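Local coordinates for HMTCP-1 (Homo sapiens, PDB 1A1X), which binds the PH domains of the kinases AKT1 and AKT2 and enhances their phosphorylation and activation, at residues Trp15-Gly20 with Val50-Ala55; Ala32-Glu37 with Thr63-Leu68; Thr38-Ala43 with Leu101-Pro106; Gln71-Glu76 with Ser83-Ile88. One frame throughout, in Å; residues are numbered along the deposited sequence.

Interaction 1 of 4, residues Trp15-Gly20 with Val50-Ala55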
loop_
_atom_site.group_PDB
_atom_site.type_symbol
_atom_site.label_atom_id
_atom_site.label_comp_id
_atom_site.label_asym_id
_atom_site.label_seq_id
_atom_site.Cartn_x
_atom_site.Cartn_y
_atom_site.Cartn_z
ATOM N N TRP A 15 2.850 10.000 19.196
ATOM C CA TRP A 15 2.245 9.947 20.517
ATOM C C TRP A 15 0.759 10.226 20.363
ATOM O O TRP A 15 0.376 11.219 19.757
ATOM C CB TRP A 15 2.848 11.006 21.451
ATOM C CG TRP A 15 4.281 10.802 21.883
ATOM C CD1 TRP A 15 5.370 11.504 21.455
ATOM C CD2 TRP A 15 4.759 9.913 22.901
ATOM N NE1 TRP A 15 6.491 11.120 22.152
ATOM C CE2 TRP A 15 6.143 10.145 23.045
ATOM C CE3 TRP A 15 4.148 8.946 23.713
ATOM C CZ2 TRP A 15 6.931 9.445 23.970
ATOM C CZ3 TRP A 15 4.936 8.246 24.640
ATOM C CH2 TRP A 15 6.309 8.504 24.757
ATOM N N VAL A 16 -0.069 9.359 20.937
ATOM C CA VAL A 16 -1.517 9.505 20.882
ATOM C C VAL A 16 -1.979 10.763 21.629
ATOM O O VAL A 16 -1.342 11.204 22.601
ATOM C CB VAL A 16 -2.210 8.246 21.491
ATOM C CG1 VAL A 16 -2.017 8.198 22.996
ATOM C CG2 VAL A 16 -3.670 8.208 21.133
ATOM N N HIS A 17 -3.032 11.388 21.117
ATOM C CA HIS A 17 -3.603 12.567 21.765
ATOM C C HIS A 17 -5.018 12.192 22.166
ATOM O O HIS A 17 -5.419 12.299 23.331
ATOM C CB HIS A 17 -3.643 13.761 20.823
ATOM C CG HIS A 17 -4.082 15.017 21.497
ATOM N ND1 HIS A 17 -3.248 15.746 22.313
ATOM C CD2 HIS A 17 -5.287 15.624 21.548
ATOM C CE1 HIS A 17 -3.922 16.749 22.844
ATOM N NE2 HIS A 17 -5.163 16.696 22.396
ATOM N N GLN A 18 -5.750 11.720 21.170
ATOM C CA GLN A 18 -7.112 11.267 21.316
ATOM C C GLN A 18 -7.122 9.958 20.540
ATOM O O GLN A 18 -6.252 9.737 19.693
ATOM C CB GLN A 18 -8.043 12.277 20.666
ATOM C CG GLN A 18 -9.497 12.037 20.922
ATOM C CD GLN A 18 -10.361 13.074 20.249
ATOM O OE1 GLN A 18 -10.502 13.076 19.022
ATOM N NE2 GLN A 18 -10.948 13.968 21.047
ATOM N N GLU A 19 -8.084 9.089 20.825
ATOM C CA GLU A 19 -8.172 7.802 20.141
ATOM C C GLU A 19 -8.069 7.994 18.634
ATOM O O GLU A 19 -8.859 8.728 18.052
ATOM C CB GLU A 19 -9.504 7.113 20.478
ATOM C CG GLU A 19 -9.382 5.671 20.985
ATOM C CD GLU A 19 -9.258 4.644 19.872
ATOM O OE1 GLU A 19 -8.135 4.403 19.379
ATOM O OE2 GLU A 19 -10.294 4.060 19.501
ATOM N N GLY A 20 -7.055 7.391 18.025
ATOM C CA GLY A 20 -6.878 7.503 16.588
ATOM C C GLY A 20 -6.143 8.724 16.058
ATOM O O GLY A 20 -5.864 8.797 14.856
ATOM N N VAL A 50 -5.781 17.998 11.785
ATOM C CA VAL A 50 -7.100 17.905 12.403
ATOM C C VAL A 50 -7.088 18.716 13.689
ATOM O O VAL A 50 -6.021 19.031 14.212
ATOM C CB VAL A 50 -7.498 16.436 12.713
ATOM C CG1 VAL A 50 -7.691 15.659 11.424
ATOM C CG2 VAL A 50 -6.449 15.761 13.578
ATOM N N PRO A 51 -8.269 19.112 14.188
ATOM C CA PRO A 51 -8.302 19.895 15.425
ATOM C C PRO A 51 -7.904 19.034 16.606
ATOM O O PRO A 51 -8.003 17.804 16.558
ATOM C CB PRO A 51 -9.768 20.317 15.521
ATOM C CG PRO A 51 -10.489 19.169 14.896
ATOM C CD PRO A 51 -9.632 18.882 13.679
ATOM N N LEU A 52 -7.386 19.678 17.638
ATOM C CA LEU A 52 -6.994 18.969 18.842
ATOM C C LEU A 52 -7.764 19.574 19.996
ATOM O O LEU A 52 -7.833 20.796 20.131
ATOM C CB LEU A 52 -5.494 19.105 19.105
ATOM C CG LEU A 52 -4.547 18.359 18.170
ATOM C CD1 LEU A 52 -3.110 18.689 18.534
ATOM C CD2 LEU A 52 -4.790 16.874 18.262
ATOM N N GLY A 53 -8.404 18.714 20.776
ATOM C CA GLY A 53 -9.142 19.174 21.933
ATOM C C GLY A 53 -8.350 18.684 23.125
ATOM O O GLY A 53 -7.113 18.729 23.112
ATOM N N ASP A 54 -9.048 18.168 24.131
ATOM C CA ASP A 54 -8.380 17.648 25.319
ATOM C C ASP A 54 -7.707 16.309 25.015
ATOM O O ASP A 54 -8.177 15.553 24.155
ATOM C CB ASP A 54 -9.393 17.426 26.447
ATOM C CG ASP A 54 -10.154 18.685 26.816
ATOM O OD1 ASP A 54 -9.692 19.794 26.490
ATOM O OD2 ASP A 54 -11.226 18.558 27.435
ATOM N N ALA A 55 -6.598 16.032 25.697
ATOM C CA ALA A 55 -5.917 14.754 25.527
ATOM C C ALA A 55 -6.813 13.759 26.244
ATOM O O ALA A 55 -7.367 14.070 27.300
ATOM C CB ALA A 55 -4.558 14.788 26.175
#
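The imidazole of His17 lies between Leu52 and Ala55. Leu52 sits over one face of the ring, where its CD2 comes 3.6 Å from His17 CD2. Ala55 covers the opposite face. Its CA stands 4.0 Å from the centroid of the His17 ring, a CH-pi contact offset toward the rim. Ala55 CB reaches His17 CE1 at 3.9 Å.

CG of His17 is anti to the backbone N (chi1 -174°), which starts the side chain out beside its carbonyl carbon. At the ring edge, His17 NE2 donates a hydrogen bond to Gly53 O at 2.9 Å. The bond is nearly straight, with an angle of 172° at the hydrogen. The oxygen lies in the ring plane, but the donor stands well above the plane of the Gly53 carbonyl. The backbones also meet: Ala55 CA makes a CA-H...O contact of 3.3 Å with His17 O.

His17 and Gln18 form a classic beta bulge opposite Ile21, where the chain turns a corner after strand 13-16. The contact pins the long loop between strand 41-46 and helix 58-61 to the corner that follows strand 13-16. A backbone hydrogen bond between His17 and Ala56 adds to it.

Since NE2 is the donor to Gly53 O, it must carry a proton. One in-plane polar bond and two apolar covers would together hold the imidazole against rotation.

Interaction 2 of 4, residues Ala32-Glu37 with Thr63-Leu68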
loop_
_atom_site.group_PDB
_atom_site.type_symbol
_atom_site.label_atom_id
_atom_site.label_comp_id
_atom_site.label_asym_id
_atom_site.label_seq_id
_atom_site.Cartn_x
_atom_site.Cartn_y
_atom_site.Cartn_z
ATOM N N ALA A 32 -5.079 7.800 12.504
ATOM C CA ALA A 32 -4.904 6.364 12.335
ATOM C C ALA A 32 -6.220 5.598 12.316
ATOM O O ALA A 32 -7.084 5.810 13.165
ATOM C CB ALA A 32 -3.983 5.810 13.419
ATOM N N VAL A 33 -6.371 4.727 11.321
ATOM C CA VAL A 33 -7.561 3.908 11.202
ATOM C C VAL A 33 -7.157 2.437 11.196
ATOM O O VAL A 33 -6.075 2.079 10.732
ATOM C CB VAL A 33 -8.395 4.222 9.920
ATOM C CG1 VAL A 33 -8.891 5.654 9.942
ATOM C CG2 VAL A 33 -7.597 3.940 8.656
ATOM N N VAL A 34 -8.025 1.596 11.748
ATOM C CA VAL A 34 -7.769 0.168 11.795
ATOM C C VAL A 34 -8.375 -0.526 10.583
ATOM O O VAL A 34 -9.494 -0.228 10.187
ATOM C CB VAL A 34 -8.353 -0.482 13.091
ATOM C CG1 VAL A 34 -8.138 -2.006 13.067
ATOM C CG2 VAL A 34 -7.701 0.115 14.335
ATOM N N GLU A 35 -7.592 -1.398 9.962
ATOM C CA GLU A 35 -8.047 -2.199 8.826
ATOM C C GLU A 35 -7.657 -3.628 9.180
ATOM O O GLU A 35 -6.558 -4.094 8.895
ATOM C CB GLU A 35 -7.390 -1.726 7.546
ATOM C CG GLU A 35 -7.655 -0.262 7.323
ATOM C CD GLU A 35 -7.258 0.215 5.953
ATOM O OE1 GLU A 35 -6.211 -0.252 5.451
ATOM O OE2 GLU A 35 -7.995 1.060 5.388
ATOM N N GLU A 36 -8.565 -4.293 9.876
ATOM C CA GLU A 36 -8.344 -5.642 10.355
ATOM C C GLU A 36 -8.594 -6.773 9.362
ATOM O O GLU A 36 -9.654 -6.855 8.742
ATOM C CB GLU A 36 -9.190 -5.847 11.597
ATOM C CG GLU A 36 -8.867 -7.090 12.372
ATOM C CD GLU A 36 -9.740 -7.236 13.593
ATOM O OE1 GLU A 36 -10.209 -6.205 14.129
ATOM O OE2 GLU A 36 -9.963 -8.389 14.011
ATOM N N GLU A 37 -7.586 -7.625 9.195
ATOM C CA GLU A 37 -7.688 -8.785 8.316
ATOM C C GLU A 37 -8.128 -9.957 9.195
ATOM O O GLU A 37 -8.375 -9.779 10.393
ATOM C CB GLU A 37 -6.331 -9.086 7.670
ATOM C CG GLU A 37 -5.746 -7.931 6.857
ATOM C CD GLU A 37 -6.622 -7.518 5.691
ATOM O OE1 GLU A 37 -7.181 -8.413 5.025
ATOM O OE2 GLU A 37 -6.746 -6.297 5.438
ATOM N N THR A 63 -8.380 0.164 26.272
ATOM C CA THR A 63 -9.114 -0.799 25.462
ATOM C C THR A 63 -8.909 -0.710 23.949
ATOM O O THR A 63 -9.300 -1.623 23.216
ATOM C CB THR A 63 -10.617 -0.694 25.751
ATOM O OG1 THR A 63 -11.073 0.638 25.456
ATOM C CG2 THR A 63 -10.891 -1.023 27.219
ATOM N N SER A 64 -8.296 0.380 23.494
ATOM C CA SER A 64 -8.052 0.611 22.072
ATOM C C SER A 64 -7.186 -0.448 21.396
ATOM O O SER A 64 -6.338 -1.064 22.036
ATOM C CB SER A 64 -7.409 1.986 21.880
ATOM O OG SER A 64 -7.153 2.239 20.510
ATOM N N GLN A 65 -7.404 -0.652 20.099
ATOM C CA GLN A 65 -6.611 -1.613 19.321
ATOM C C GLN A 65 -5.251 -1.004 18.930
ATOM O O GLN A 65 -4.290 -1.719 18.635
ATOM C CB GLN A 65 -7.372 -2.044 18.062
ATOM C CG GLN A 65 -8.644 -2.831 18.347
ATOM C CD GLN A 65 -9.338 -3.272 17.077
ATOM O OE1 GLN A 65 -10.046 -2.493 16.448
ATOM N NE2 GLN A 65 -9.122 -4.517 16.683
ATOM N N LEU A 66 -5.200 0.322 18.911
ATOM C CA LEU A 66 -3.995 1.084 18.582
ATOM C C LEU A 66 -3.241 1.424 19.874
ATOM O O LEU A 66 -3.853 1.593 20.939
ATOM C CB LEU A 66 -4.377 2.368 17.831
ATOM C CG LEU A 66 -4.450 2.354 16.301
ATOM C CD1 LEU A 66 -4.380 0.942 15.745
ATOM C CD2 LEU A 66 -5.707 3.077 15.841
ATOM N N PRO A 67 -1.912 1.575 19.787
ATOM C CA PRO A 67 -1.085 1.889 20.956
ATOM C C PRO A 67 -1.024 3.349 21.371
ATOM O O PRO A 67 -1.461 4.245 20.641
ATOM C CB PRO A 67 0.288 1.377 20.533
ATOM C CG PRO A 67 0.320 1.730 19.079
ATOM C CD PRO A 67 -1.075 1.365 18.590
ATOM N N LEU A 68 -0.483 3.571 22.567
ATOM C CA LEU A 68 -0.311 4.912 23.113
ATOM C C LEU A 68 0.820 5.608 22.362
ATOM O O LEU A 68 0.828 6.831 22.232
ATOM C CB LEU A 68 0.058 4.854 24.600
ATOM C CG LEU A 68 -0.922 4.275 25.616
ATOM C CD1 LEU A 68 -0.281 4.327 26.991
ATOM C CD2 LEU A 68 -2.219 5.054 25.616
#
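Gln65 NE2 gives a hydrogen bond of 3.2 Å to Glu36 OE1. The bond is fairly straight, at 163° about the hydrogen. The oxygen lies in the amide plane of Gln65, whereas the donor meets the carboxylate from above its plane. The two flat groups are turned 70° apart, and the side chains cross at about a right angle. Both chains are stretched out past CG. CG of Glu36 is anti to the backbone N (chi1 -168°), and the carboxylate reaches out from the strand to the loop.

The other end of the same amide rests on an apolar group: Gln65 OE1 lies 3.9 Å from Val34 CG1. Next to it, the Val34 and Leu66 side chains pass each other pointing opposite ways. Val34 CG2 touches Leu66 CD1 at 3.7 Å. The other methyl, Leu66 CD2, lies 4.0 Å from Ala32 CB. Alternate residues of strand 29-36 thus face the loop.

The backbone at Leu66 is fixed by an ST turn, in which Leu66 N donates to Ser64 OG at 3.2 Å. Ser64 OG is also hydrogen-bonded to Glu19 OE1. Leu66 packs on Tyr22 as well, and Gln65 on Leu41.

The contact lays the loop between helix 58-61 and strand 69-73 against one strand of the beta-barrel. Its chemistry is graded, from methyl packing at Ala32 to a polar bond at the exposed Glu36. The amide would probably offset part of the carboxylate's charge, though it brings no full positive charge.

Interaction 3 of 4, residues Thr38-Ala43 with Leu101-Pro106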
loop_
_atom_site.group_PDB
_atom_site.type_symbol
_atom_site.label_atom_id
_atom_site.label_comp_id
_atom_site.label_asym_id
_atom_site.label_seq_id
_atom_site.Cartn_x
_atom_site.Cartn_y
_atom_site.Cartn_z
ATOM N N THR A 38 -8.226 -11.151 8.616
ATOM C CA THR A 38 -8.638 -12.327 9.388
ATOM C C THR A 38 -7.558 -12.780 10.381
ATOM O O THR A 38 -7.828 -13.027 11.562
ATOM C CB THR A 38 -8.981 -13.526 8.461
ATOM O OG1 THR A 38 -10.098 -13.192 7.633
ATOM C CG2 THR A 38 -9.333 -14.755 9.284
ATOM N N SER A 39 -6.331 -12.844 9.892
ATOM C CA SER A 39 -5.217 -13.304 10.683
ATOM C C SER A 39 -4.381 -12.225 11.342
ATOM O O SER A 39 -3.546 -12.532 12.189
ATOM C CB SER A 39 -4.334 -14.175 9.809
ATOM O OG SER A 39 -5.152 -15.083 9.094
ATOM N N PHE A 40 -4.579 -10.967 10.959
ATOM C CA PHE A 40 -3.786 -9.890 11.555
ATOM C C PHE A 40 -4.443 -8.526 11.467
ATOM O O PHE A 40 -5.521 -8.363 10.890
ATOM C CB PHE A 40 -2.375 -9.834 10.942
ATOM C CG PHE A 40 -2.380 -9.717 9.460
ATOM C CD1 PHE A 40 -2.427 -10.855 8.666
ATOM C CD2 PHE A 40 -2.411 -8.472 8.852
ATOM C CE1 PHE A 40 -2.513 -10.753 7.275
ATOM C CE2 PHE A 40 -2.495 -8.359 7.465
ATOM C CZ PHE A 40 -2.549 -9.504 6.675
ATOM N N LEU A 41 -3.747 -7.540 12.019
ATOM C CA LEU A 41 -4.236 -6.183 12.048
ATOM C C LEU A 41 -3.271 -5.202 11.403
ATOM O O LEU A 41 -2.053 -5.312 11.549
ATOM C CB LEU A 41 -4.505 -5.795 13.498
ATOM C CG LEU A 41 -5.148 -4.443 13.760
ATOM C CD1 LEU A 41 -6.249 -4.605 14.793
ATOM C CD2 LEU A 41 -4.100 -3.451 14.206
ATOM N N ARG A 42 -3.839 -4.267 10.652
ATOM C CA ARG A 42 -3.081 -3.216 9.985
ATOM C C ARG A 42 -3.642 -1.866 10.423
ATOM O O ARG A 42 -4.809 -1.757 10.795
ATOM C CB ARG A 42 -3.203 -3.314 8.455
ATOM C CG ARG A 42 -2.400 -4.443 7.801
ATOM C CD ARG A 42 -2.098 -4.119 6.327
ATOM N NE ARG A 42 -1.590 -5.277 5.589
ATOM C CZ ARG A 42 -2.327 -6.065 4.809
ATOM N NH1 ARG A 42 -3.621 -5.832 4.644
ATOM N NH2 ARG A 42 -1.773 -7.105 4.203
ATOM N N ALA A 43 -2.789 -0.852 10.425
ATOM C CA ALA A 43 -3.208 0.498 10.767
ATOM C C ALA A 43 -2.753 1.370 9.609
ATOM O O ALA A 43 -1.622 1.263 9.165
ATOM C CB ALA A 43 -2.554 0.958 12.059
ATOM N N LEU A 101 1.483 2.557 6.142
ATOM C CA LEU A 101 0.666 1.356 6.249
ATOM C C LEU A 101 1.458 0.426 7.161
ATOM O O LEU A 101 2.508 -0.103 6.772
ATOM C CB LEU A 101 0.402 0.693 4.891
ATOM C CG LEU A 101 -0.543 -0.510 5.051
ATOM C CD1 LEU A 101 -1.909 -0.031 5.522
ATOM C CD2 LEU A 101 -0.652 -1.303 3.751
ATOM N N LEU A 102 0.961 0.278 8.390
ATOM C CA LEU A 102 1.593 -0.538 9.428
ATOM C C LEU A 102 0.911 -1.876 9.658
ATOM O O LEU A 102 -0.312 -1.965 9.674
ATOM C CB LEU A 102 1.598 0.229 10.755
ATOM C CG LEU A 102 2.224 1.619 10.758
ATOM C CD1 LEU A 102 2.113 2.252 12.148
ATOM C CD2 LEU A 102 3.671 1.508 10.324
ATOM N N LYS A 103 1.713 -2.901 9.910
ATOM C CA LYS A 103 1.182 -4.226 10.157
ATOM C C LYS A 103 1.717 -4.754 11.479
ATOM O O LYS A 103 2.929 -4.865 11.660
ATOM C CB LYS A 103 1.576 -5.176 9.021
ATOM C CG LYS A 103 0.971 -6.577 9.142
ATOM C CD LYS A 103 1.401 -7.467 8.001
ATOM C CE LYS A 103 0.788 -8.833 8.145
ATOM N NZ LYS A 103 1.080 -9.699 6.979
ATOM N N LEU A 104 0.811 -5.073 12.397
ATOM C CA LEU A 104 1.207 -5.603 13.701
ATOM C C LEU A 104 1.711 -7.029 13.540
ATOM O O LEU A 104 0.981 -7.904 13.084
ATOM C CB LEU A 104 0.034 -5.569 14.682
ATOM C CG LEU A 104 0.329 -6.176 16.049
ATOM C CD1 LEU A 104 1.513 -5.473 16.702
ATOM C CD2 LEU A 104 -0.904 -6.088 16.912
ATOM N N LEU A 105 2.975 -7.237 13.882
ATOM C CA LEU A 105 3.614 -8.537 13.776
ATOM C C LEU A 105 3.467 -9.334 15.072
ATOM O O LEU A 105 3.279 -8.756 16.146
ATOM C CB LEU A 105 5.096 -8.346 13.454
ATOM C CG LEU A 105 5.422 -7.611 12.150
ATOM C CD1 LEU A 105 6.929 -7.394 12.052
ATOM C CD2 LEU A 105 4.926 -8.404 10.966
ATOM N N PRO A 106 3.528 -10.676 14.984
ATOM C CA PRO A 106 3.401 -11.519 16.180
ATOM C C PRO A 106 4.602 -11.285 17.074
ATOM O O PRO A 106 5.705 -11.051 16.573
ATOM C CB PRO A 106 3.384 -12.936 15.603
ATOM C CG PRO A 106 4.167 -12.807 14.333
ATOM C CD PRO A 106 3.688 -11.494 13.770
#
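Strands 41-43 and 101-104 run antiparallel, their axes at 152° and 4.6 Å apart at the closest. Ala43 and Leu102 form a hydrogen-bonded pair: Ala43 N donates to Leu102 O at 2.8 Å, and Leu102 N to Ala43 O at 2.9 Å. Arg42 and Lys103 form the adjoining non-hydrogen-bonded pair. Beyond it Leu104 N donates to Leu41 O at 3.0 Å. These bonds join neighbouring strands of the closed beta-barrel.

On the face of Arg42 and Lys103, the lysine chain runs extended over one face of the Phe40 ring. CG of Phe40 sits between its backbone N and carbonyl carbon (chi1 55°). Lys103 CE lies over the ring centre, 3.3 Å from the Phe40 centroid, in a CH-pi contact. Lys103 NZ follows at 3.7 Å from that centroid, a cation-pi contact over the same face. Arg42 passes close by, with Phe40 CE2 over the centre of its guanidinium. Arg42 CD also packs on Leu101 CD2 at 4.1 Å. An alanine at Phe40 would probably leave the ammonium and CE of Lys103 without their aromatic platform and uncover a face of the Arg42 guanidinium.

Arg42 NH2 and Lys103 NZ are like charges 4.8 Å apart. Glu5 of the second subunit makes salt bridges to both. Lys103 NZ also donates to Gly4 O of that subunit, and Arg42 NE to Gln89 OE1. The paired cations would probably repel each other, and the shared carboxylate and the ring are likely to offset this at the subunit interface.

Interaction 4 of 4, residues Gln71-Glu76 with Ser83-Ile88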
loop_
_atom_site.group_PDB
_atom_site.type_symbol
_atom_site.label_atom_id
_atom_site.label_comp_id
_atom_site.label_asym_id
_atom_site.label_seq_id
_atom_site.Cartn_x
_atom_site.Cartn_y
_atom_site.Cartn_z
ATOM N N GLN A 71 7.451 4.133 18.203
ATOM C CA GLN A 71 8.798 4.680 18.153
ATOM C C GLN A 71 9.519 3.988 17.003
ATOM O O GLN A 71 9.531 2.762 16.933
ATOM C CB GLN A 71 9.504 4.384 19.474
ATOM C CG GLN A 71 10.904 4.941 19.607
ATOM C CD GLN A 71 11.515 4.613 20.965
ATOM O OE1 GLN A 71 12.192 3.596 21.130
ATOM N NE2 GLN A 71 11.255 5.465 21.951
ATOM N N LEU A 72 10.098 4.767 16.090
ATOM C CA LEU A 72 10.815 4.193 14.952
ATOM C C LEU A 72 11.902 3.222 15.428
ATOM O O LEU A 72 12.730 3.543 16.286
ATOM C CB LEU A 72 11.383 5.300 14.063
ATOM C CG LEU A 72 11.860 4.949 12.651
ATOM C CD1 LEU A 72 10.797 4.160 11.884
ATOM C CD2 LEU A 72 12.210 6.244 11.911
ATOM N N TYR A 73 11.862 2.020 14.866
ATOM C CA TYR A 73 12.769 0.935 15.214
ATOM C C TYR A 73 13.520 0.488 13.946
ATOM O O TYR A 73 13.002 0.644 12.842
ATOM C CB TYR A 73 11.909 -0.203 15.770
ATOM C CG TYR A 73 12.649 -1.230 16.570
ATOM C CD1 TYR A 73 13.150 -0.929 17.833
ATOM C CD2 TYR A 73 12.875 -2.500 16.053
ATOM C CE1 TYR A 73 13.867 -1.871 18.558
ATOM C CE2 TYR A 73 13.586 -3.445 16.764
ATOM C CZ TYR A 73 14.083 -3.128 18.014
ATOM O OH TYR A 73 14.807 -4.076 18.700
ATOM N N PRO A 74 14.749 -0.063 14.085
ATOM C CA PRO A 74 15.543 -0.521 12.929
ATOM C C PRO A 74 14.801 -1.516 12.044
ATOM O O PRO A 74 13.975 -2.289 12.534
ATOM C CB PRO A 74 16.748 -1.200 13.585
ATOM C CG PRO A 74 16.924 -0.436 14.847
ATOM C CD PRO A 74 15.500 -0.282 15.339
ATOM N N GLU A 75 15.118 -1.500 10.750
ATOM C CA GLU A 75 14.507 -2.401 9.770
ATOM C C GLU A 75 13.093 -1.968 9.377
ATOM O O GLU A 75 12.206 -2.800 9.171
ATOM C CB GLU A 75 14.480 -3.847 10.294
ATOM C CG GLU A 75 15.818 -4.376 10.790
ATOM C CD GLU A 75 16.872 -4.378 9.710
ATOM O OE1 GLU A 75 16.643 -5.012 8.659
ATOM O OE2 GLU A 75 17.929 -3.744 9.906
ATOM N N GLU A 76 12.893 -0.659 9.271
ATOM C CA GLU A 76 11.610 -0.085 8.895
ATOM C C GLU A 76 10.396 -0.671 9.582
ATOM O O GLU A 76 9.568 -1.349 8.978
ATOM C CB GLU A 76 11.435 -0.084 7.376
ATOM C CG GLU A 76 12.346 0.926 6.684
ATOM C CD GLU A 76 12.345 2.292 7.381
ATOM O OE1 GLU A 76 11.488 3.140 7.037
ATOM O OE2 GLU A 76 13.196 2.516 8.278
ATOM N N SER A 83 5.930 -3.060 23.565
ATOM C CA SER A 83 7.093 -3.749 22.985
ATOM C C SER A 83 6.797 -4.536 21.713
ATOM O O SER A 83 7.652 -5.288 21.239
ATOM C CB SER A 83 7.791 -4.671 23.994
ATOM O OG SER A 83 8.600 -3.930 24.882
ATOM N N ARG A 84 5.597 -4.375 21.164
ATOM C CA ARG A 84 5.230 -5.073 19.940
ATOM C C ARG A 84 5.785 -4.323 18.740
ATOM O O ARG A 84 5.968 -3.110 18.798
ATOM C CB ARG A 84 3.721 -5.185 19.830
ATOM C CG ARG A 84 3.106 -5.908 20.986
ATOM C CD ARG A 84 1.604 -5.830 20.919
ATOM N NE ARG A 84 0.976 -6.440 22.089
ATOM C CZ ARG A 84 -0.116 -5.965 22.678
ATOM N NH1 ARG A 84 -0.701 -4.869 22.205
ATOM N NH2 ARG A 84 -0.623 -6.584 23.738
ATOM N N LEU A 85 6.063 -5.058 17.666
ATOM C CA LEU A 85 6.609 -4.491 16.437
ATOM C C LEU A 85 5.567 -4.379 15.344
ATOM O O LEU A 85 4.726 -5.261 15.176
ATOM C CB LEU A 85 7.787 -5.325 15.933
ATOM C CG LEU A 85 9.201 -4.918 16.350
ATOM C CD1 LEU A 85 9.252 -4.591 17.821
ATOM C CD2 LEU A 85 10.167 -6.036 16.017
ATOM N N TRP A 86 5.620 -3.266 14.624
ATOM C CA TRP A 86 4.704 -2.988 13.528
ATOM C C TRP A 86 5.548 -2.766 12.286
ATOM O O TRP A 86 6.383 -1.870 12.257
ATOM C CB TRP A 86 3.883 -1.731 13.810
ATOM C CG TRP A 86 2.967 -1.851 14.983
ATOM C CD1 TRP A 86 3.331 -1.939 16.300
ATOM C CD2 TRP A 86 1.534 -1.868 14.961
ATOM N NE1 TRP A 86 2.216 -2.008 17.094
ATOM C CE2 TRP A 86 1.098 -1.965 16.303
ATOM C CE3 TRP A 86 0.574 -1.804 13.940
ATOM C CZ2 TRP A 86 -0.259 -2.004 16.655
ATOM C CZ3 TRP A 86 -0.775 -1.838 14.288
ATOM C CH2 TRP A 86 -1.178 -1.938 15.634
ATOM N N GLN A 87 5.346 -3.598 11.274
ATOM C CA GLN A 87 6.099 -3.500 10.032
ATOM C C GLN A 87 5.573 -2.377 9.148
ATOM O O GLN A 87 4.368 -2.253 8.968
ATOM C CB GLN A 87 5.982 -4.825 9.261
ATOM C CG GLN A 87 6.768 -4.872 7.958
ATOM C CD GLN A 87 8.271 -4.839 8.185
ATOM O OE1 GLN A 87 8.822 -5.701 8.877
ATOM N NE2 GLN A 87 8.944 -3.847 7.605
ATOM N N ILE A 88 6.460 -1.536 8.625
ATOM C CA ILE A 88 6.012 -0.485 7.716
ATOM C C ILE A 88 5.912 -1.188 6.362
ATOM O O ILE A 88 6.929 -1.563 5.784
ATOM C CB ILE A 88 7.024 0.682 7.609
ATOM C CG1 ILE A 88 7.127 1.439 8.937
ATOM C CG2 ILE A 88 6.597 1.655 6.508
ATOM C CD1 ILE A 88 8.266 2.465 8.967
HETATM O O HOH W 1 11.832 -4.841 7.075
#
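CB, CG1 and CD1 of Ile88 all come close to Glu76. CB of Ile88 lies 3.5 Å from Glu76 O. CG1 comes next, 3.7 Å from the same Glu76 O. It is anti to the carbonyl carbon of Ile88 (chi1 -67°). At the tip, CD1 of Ile88 touches Glu76 OE1 at 3.8 Å and Leu72 CD1 at 4.2 Å. The backbone joins in: Ile88 N donates to Glu76 O at 3.1 Å, with an angle of 164° at the hydrogen.

Segments 71-76 and 83-88 flank strand 77-80, which lies between strands 69-73 and 85-94 in the antiparallel barrel. The contact therefore ties the turn that leads into strand 77-80 to the start of strand 85-94. Tyr78 of that middle strand packs on both Leu72 and Ile88.

An alanine at Ile88 would keep CB but probably open a gap beside Leu72 CD1 and Tyr78. Gln87 reaches the turn through a water, which donates to Glu75 O and accepts from Gln87 NE2 at 3.1 Å. Further along, Leu85 CD2 approaches Tyr73 CE2 at 4.4 Å, while Pro74 CD lies over one face of the tyrosine ring.

In the fold
Interaction 3 is the buried contact of the four; the others lie at the surface. It alone pairs neighbouring barrel strands by direct backbone bonds. Its charged side chains bind the second subunit, which interactions 2 and 4 also touch. Interactions 1 and 2 fasten two successive loops to the barrel, one by a histidine, the other by methyl packing and an amide. They touch through Glu19 and Ser64 and through Gly20 and Ala32. Interaction 4 ties a turn to strand 85-94, partly through a water. It is nested within the chain loop closed by interaction 3, and strands 85-94 and 97-104 are neighbours. Strands 29-36 and 41-46 likewise join interactions 2 and 3. Interactions 1 and 3 lie about 22 Å apart between centres.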